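PDB 5VPR: cysteine desulfurase from Elizabethkingia anophelis NUHP1, which probably removes sulfur from L-cysteine to yield L-alanine, using covalently bound pyridoxal 5'-phosphate as its cofactor. Local coordinates for residues N36-Q41 with T385-F390; N181-V186 with V341-L346. All coordinates share one frame; numbering follows the deposited sequence.

Contact 1: residues N36-Q41 with T385-F390; sequences NAATSQ and TVRASF
Arg387 and Ser389, on strand 386-389, meet the turn Asn36-Ala38 in this class-V aminotransferase family enzyme, of PLP fold type I. The strand is an outer strand of the small antiparallel sheet near the C-terminus. The turn follows strand 29-33.

Asn36 leaves the turn with CB 3.8 Å from Ser389 O. Its CG lies beside its own backbone N, which turns the amide toward the strand end, and Asn36 CG is also 3.8 Å from Ser389 O. Asn36 ND2 donates to Ser389 O at 2.8 Å, nearly straight at 163° and tilted 30° from the carbonyl plane. That oxygen lies close to the amide plane. ND2 also bonds to Tyr33 O, and OD1 pairs with Tyr393 OH, so both ends of the buried amide are held.

Arg387 runs out from the strand with CG anti to its backbone N and bends at chi3. Ala37 CB sits over the centre of one face of its guanidinium. NH2 forms a salt bridge with Asp35, and NH1 bonds weakly to Asn181 O.

Thr39 and Ser40 of the same loop bond to His232, beside the cofactor-bearing Lys233. Ser389 OG accepts a hydrogen bond from Ala37 N at 2.9 Å, with an N-H...O angle of 178°.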
loop_
_atom_site.group_PDB
_atom_site.type_symbol
_atom_site.label_atom_id
_atom_site.label_comp_id
_atom_site.label_asym_id
_atom_site.label_seq_id
_atom_site.Cartn_x
_atom_site.Cartn_y
_atom_site.Cartn_z
ATOM N N ASN A 36 -3.033 9.927 -4.312
ATOM C CA ASN A 36 -3.577 8.599 -4.043
ATOM C C ASN A 36 -2.629 7.730 -3.228
ATOM O O ASN A 36 -3.095 6.847 -2.507
ATOM C CB ASN A 36 -3.956 7.929 -5.361
ATOM C CG ASN A 36 -5.079 8.671 -6.039
ATOM O OD1 ASN A 36 -6.236 8.569 -5.610
ATOM N ND2 ASN A 36 -4.746 9.475 -7.058
ATOM N N ALA A 37 -1.315 7.966 -3.310
ATOM C CA ALA A 37 -0.379 7.222 -2.472
ATOM C C ALA A 37 -0.546 7.570 -1.002
ATOM O O ALA A 37 -0.124 6.793 -0.144
ATOM C CB ALA A 37 1.070 7.484 -2.893
ATOM N N ALA A 38 -1.149 8.721 -0.695
ATOM C CA ALA A 38 -1.517 9.022 0.685
ATOM C C ALA A 38 -2.756 8.232 1.076
ATOM O O ALA A 38 -2.730 7.459 2.036
ATOM C CB ALA A 38 -1.741 10.527 0.872
ATOM N N THR A 39 -3.831 8.365 0.303
ATOM C CA THR A 39 -5.017 7.547 0.495
ATOM C C THR A 39 -5.850 7.627 -0.775
ATOM O O THR A 39 -5.755 8.599 -1.533
ATOM C CB THR A 39 -5.832 7.977 1.729
ATOM O OG1 THR A 39 -6.726 6.920 2.085
ATOM C CG2 THR A 39 -6.651 9.268 1.467
ATOM N N SER A 40 -6.612 6.572 -1.034
ATOM C CA SER A 40 -7.447 6.536 -2.225
ATOM C C SER A 40 -8.864 6.990 -1.908
ATOM O O SER A 40 -9.282 7.023 -0.746
ATOM C CB SER A 40 -7.478 5.133 -2.822
ATOM O OG SER A 40 -8.045 4.203 -1.922
ATOM N N GLN A 41 -9.597 7.345 -2.970
ATOM C CA GLN A 41 -11.016 7.668 -2.899
ATOM C C GLN A 41 -11.843 6.392 -3.083
ATOM O O GLN A 41 -11.330 5.358 -3.509
ATOM C CB GLN A 41 -11.381 8.734 -3.948
ATOM C CG GLN A 41 -10.607 10.048 -3.787
ATOM C CD GLN A 41 -10.762 10.659 -2.392
ATOM O OE1 GLN A 41 -11.653 10.271 -1.612
ATOM N NE2 GLN A 41 -9.885 11.612 -2.067
ATOM N N THR A 385 10.204 17.955 -2.522
ATOM C CA THR A 385 9.760 17.556 -3.852
ATOM C C THR A 385 8.235 17.492 -3.905
ATOM O O THR A 385 7.551 17.477 -2.881
ATOM C CB THR A 385 10.357 16.198 -4.252
ATOM O OG1 THR A 385 9.606 15.145 -3.639
ATOM C CG2 THR A 385 11.804 16.102 -3.793
ATOM N N VAL A 386 7.703 17.458 -5.124
ATOM C CA VAL A 386 6.267 17.357 -5.374
ATOM C C VAL A 386 5.965 15.942 -5.850
ATOM O O VAL A 386 6.588 15.459 -6.805
ATOM C CB VAL A 386 5.794 18.387 -6.419
ATOM C CG1 VAL A 386 4.263 18.411 -6.489
ATOM C CG2 VAL A 386 6.348 19.776 -6.109
ATOM N N ARG A 387 4.993 15.289 -5.206
ATOM C CA ARG A 387 4.632 13.897 -5.491
ATOM C C ARG A 387 3.212 13.859 -6.039
ATOM O O ARG A 387 2.251 14.142 -5.314
ATOM C CB ARG A 387 4.749 13.022 -4.235
ATOM C CG ARG A 387 4.545 11.521 -4.492
ATOM C CD ARG A 387 4.439 10.659 -3.195
ATOM N NE ARG A 387 3.181 10.917 -2.496
ATOM C CZ ARG A 387 2.801 10.350 -1.353
ATOM N NH1 ARG A 387 3.583 9.466 -0.753
ATOM N NH2 ARG A 387 1.626 10.672 -0.809
ATOM N N ALA A 388 3.077 13.526 -7.315
ATOM C CA ALA A 388 1.778 13.231 -7.911
ATOM C C ALA A 388 1.633 11.719 -7.994
ATOM O O ALA A 388 2.567 11.033 -8.413
ATOM C CB ALA A 388 1.647 13.860 -9.297
ATOM N N SER A 389 0.478 11.201 -7.583
ATOM C CA SER A 389 0.273 9.759 -7.543
ATOM C C SER A 389 -1.116 9.434 -8.068
ATOM O O SER A 389 -2.086 10.149 -7.787
ATOM C CB SER A 389 0.473 9.186 -6.113
ATOM O OG SER A 389 -0.268 9.911 -5.130
ATOM N N PHE A 390 -1.204 8.335 -8.815
ATOM C CA PHE A 390 -2.372 8.013 -9.619
ATOM C C PHE A 390 -3.145 6.828 -9.057
ATOM O O PHE A 390 -2.581 5.926 -8.421
ATOM C CB PHE A 390 -1.948 7.735 -11.063
ATOM C CG PHE A 390 -1.178 8.864 -11.675
ATOM C CD1 PHE A 390 -1.813 10.058 -11.980
ATOM C CD2 PHE A 390 0.178 8.752 -11.914
ATOM C CE1 PHE A 390 -1.116 11.118 -12.530
ATOM C CE2 PHE A 390 0.881 9.809 -12.475
ATOM C CZ PHE A 390 0.232 10.993 -12.777
#

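Contact 2: residues N181-V186 with V341-L346; sequences NALGIV and VVSFNL
Val341 lays both methyl branches against the backbone of Leu183 and Gly184. Val341 CG1 is anti to its own backbone N (chi1 177°) and rests 3.6 Å from Leu183 O. Val341 CG2 lies 3.8 Å from Gly184 CA. Within this pair of segments Val341 meets main-chain atoms; Arg387 and Ser389 lie against it from the next strand, and Arg387 also packs against Ser343. Gly184, which has no side chain, comes close to Val341 with its CA. The positive phi of Gly184 (75°) also suits a residue without a side chain. The turn can thus bring its backbone close, with 5.0 Å between Gly184 CA and Val341 CA.

Two residues along the strand, Ser343 faces the same loop. Ser343 OG lies beside its own backbone N and donates to Ala182 O at 3.0 Å. The donor is tilted 19° from the carbonyl plane.

Leu183 completes the contact from its tip. Its CB points away from the strand, but Leu183 CD2 reaches back to 3.7 Å from Ser343 CB. Ser180 OG, just before the segment, bonds to Leu183 N.

Beyond these side chains, backbone bonds tie Gly184 to Ala339 and Val186 to Asn337, just before strand 341-345. The loop 181-186 lies between strand 171-177 of the seven-stranded sheet and helix 189-199. The contact thus joins the large PLP-binding domain to the small C-terminal domain, the two-domain layout of fold type I PLP enzymes.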
loop_
_atom_site.group_PDB
_atom_site.type_symbol
_atom_site.label_atom_id
_atom_site.label_comp_id
_atom_site.label_asym_id
_atom_site.label_seq_id
_atom_site.Cartn_x
_atom_site.Cartn_y
_atom_site.Cartn_z
ATOM N N ASN A 181 7.002 4.279 -0.912
ATOM C CA ASN A 181 5.862 5.197 -0.858
ATOM C C ASN A 181 6.220 6.598 -1.344
ATOM O O ASN A 181 5.354 7.307 -1.878
ATOM C CB ASN A 181 5.296 5.259 0.565
ATOM N N ALA A 182 7.477 7.012 -1.174
ATOM C CA ALA A 182 7.887 8.359 -1.558
ATOM C C ALA A 182 8.070 8.481 -3.066
ATOM O O ALA A 182 7.594 9.441 -3.683
ATOM C CB ALA A 182 9.184 8.734 -0.842
ATOM N N LEU A 183 8.761 7.518 -3.675
ATOM C CA LEU A 183 9.088 7.571 -5.091
ATOM C C LEU A 183 8.300 6.580 -5.939
ATOM O O LEU A 183 8.304 6.711 -7.166
ATOM C CB LEU A 183 10.592 7.328 -5.296
ATOM C CG LEU A 183 11.547 8.336 -4.660
ATOM C CD1 LEU A 183 12.991 7.920 -4.891
ATOM C CD2 LEU A 183 11.304 9.739 -5.218
ATOM N N GLY A 184 7.617 5.616 -5.331
ATOM C CA GLY A 184 6.900 4.621 -6.105
ATOM C C GLY A 184 7.776 3.568 -6.749
ATOM O O GLY A 184 7.320 2.859 -7.647
ATOM N N ILE A 185 9.030 3.442 -6.322
ATOM C CA ILE A 185 9.935 2.493 -6.960
ATOM C C ILE A 185 9.516 1.072 -6.613
ATOM O O ILE A 185 9.261 0.750 -5.448
ATOM C CB ILE A 185 11.384 2.783 -6.550
ATOM C CG1 ILE A 185 11.884 3.997 -7.348
ATOM C CG2 ILE A 185 12.268 1.550 -6.780
ATOM C CD1 ILE A 185 13.172 4.613 -6.866
ATOM N N VAL A 186 9.416 0.222 -7.631
ATOM C CA VAL A 186 9.116 -1.189 -7.426
ATOM C C VAL A 186 10.413 -1.907 -7.069
ATOM O O VAL A 186 11.316 -2.018 -7.897
ATOM C CB VAL A 186 8.467 -1.806 -8.666
ATOM C CG1 VAL A 186 8.249 -3.317 -8.460
ATOM C CG2 VAL A 186 7.165 -1.076 -8.991
ATOM N N VAL A 341 3.512 6.684 -9.277
ATOM C CA VAL A 341 4.041 7.855 -8.577
ATOM C C VAL A 341 5.035 8.577 -9.484
ATOM O O VAL A 341 6.017 7.970 -9.927
ATOM C CB VAL A 341 4.731 7.472 -7.253
ATOM C CG1 VAL A 341 5.330 8.706 -6.604
ATOM C CG2 VAL A 341 3.762 6.766 -6.284
ATOM N N VAL A 342 4.803 9.872 -9.737
ATOM C CA VAL A 342 5.806 10.777 -10.308
ATOM C C VAL A 342 6.210 11.775 -9.232
ATOM O O VAL A 342 5.388 12.603 -8.803
ATOM C CB VAL A 342 5.293 11.554 -11.534
ATOM C CG1 VAL A 342 6.472 12.103 -12.339
ATOM C CG2 VAL A 342 4.372 10.737 -12.386
ATOM N N SER A 343 7.474 11.736 -8.832
ATOM C CA SER A 343 8.038 12.714 -7.916
ATOM C C SER A 343 8.956 13.645 -8.687
ATOM O O SER A 343 9.703 13.204 -9.563
ATOM C CB SER A 343 8.806 12.041 -6.779
ATOM O OG SER A 343 7.903 11.474 -5.860
ATOM N N PHE A 344 8.880 14.938 -8.377
ATOM C CA PHE A 344 9.640 15.925 -9.128
ATOM C C PHE A 344 9.909 17.151 -8.268
ATOM O O PHE A 344 9.295 17.353 -7.212
ATOM C CB PHE A 344 8.930 16.323 -10.432
ATOM C CG PHE A 344 7.561 16.935 -10.238
ATOM C CD1 PHE A 344 7.398 18.311 -10.194
ATOM C CD2 PHE A 344 6.432 16.126 -10.120
ATOM C CE1 PHE A 344 6.134 18.881 -10.020
ATOM C CE2 PHE A 344 5.175 16.682 -9.947
ATOM C CZ PHE A 344 5.027 18.068 -9.902
ATOM N N ASN A 345 10.858 17.957 -8.733
ATOM C CA ASN A 345 11.178 19.242 -8.135
ATOM C C ASN A 345 11.437 20.224 -9.263
ATOM O O ASN A 345 11.918 19.837 -10.329
ATOM C CB ASN A 345 12.403 19.153 -7.215
ATOM N N LEU A 346 11.086 21.488 -9.033
ATOM C CA LEU A 346 11.415 22.557 -9.962
ATOM C C LEU A 346 12.783 23.134 -9.623
ATOM O O LEU A 346 13.192 23.156 -8.459
ATOM C CB LEU A 346 10.359 23.661 -9.930
ATOM C CG LEU A 346 9.014 23.294 -10.556
ATOM C CD1 LEU A 346 8.024 24.435 -10.401
ATOM C CD2 LEU A 346 9.198 22.926 -12.022
#

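Overall arrangement
Contacts 1 and 2 are both buried and dock loops onto adjacent strands of one antiparallel sheet, 386-389 and 341-345. Their centres are about 9 Å apart, and contact 2 is nested within the chain span closed by contact 1. Backbone bonds Val386-Phe344 and Ala388-Val342 join the strands. Contact 1 is more polar, with a carboxamide, a hydroxyl and a guanidinium meeting a turn. Contact 2 relies more on aliphatic groups against main chain, with a single serine bond, and its edge at Ala182 is exposed. Arg387 links them: its CD packs on Ala182 O, while its guanidinium lies against the turn of contact 1 and also bonds weakly to the loop of contact 2.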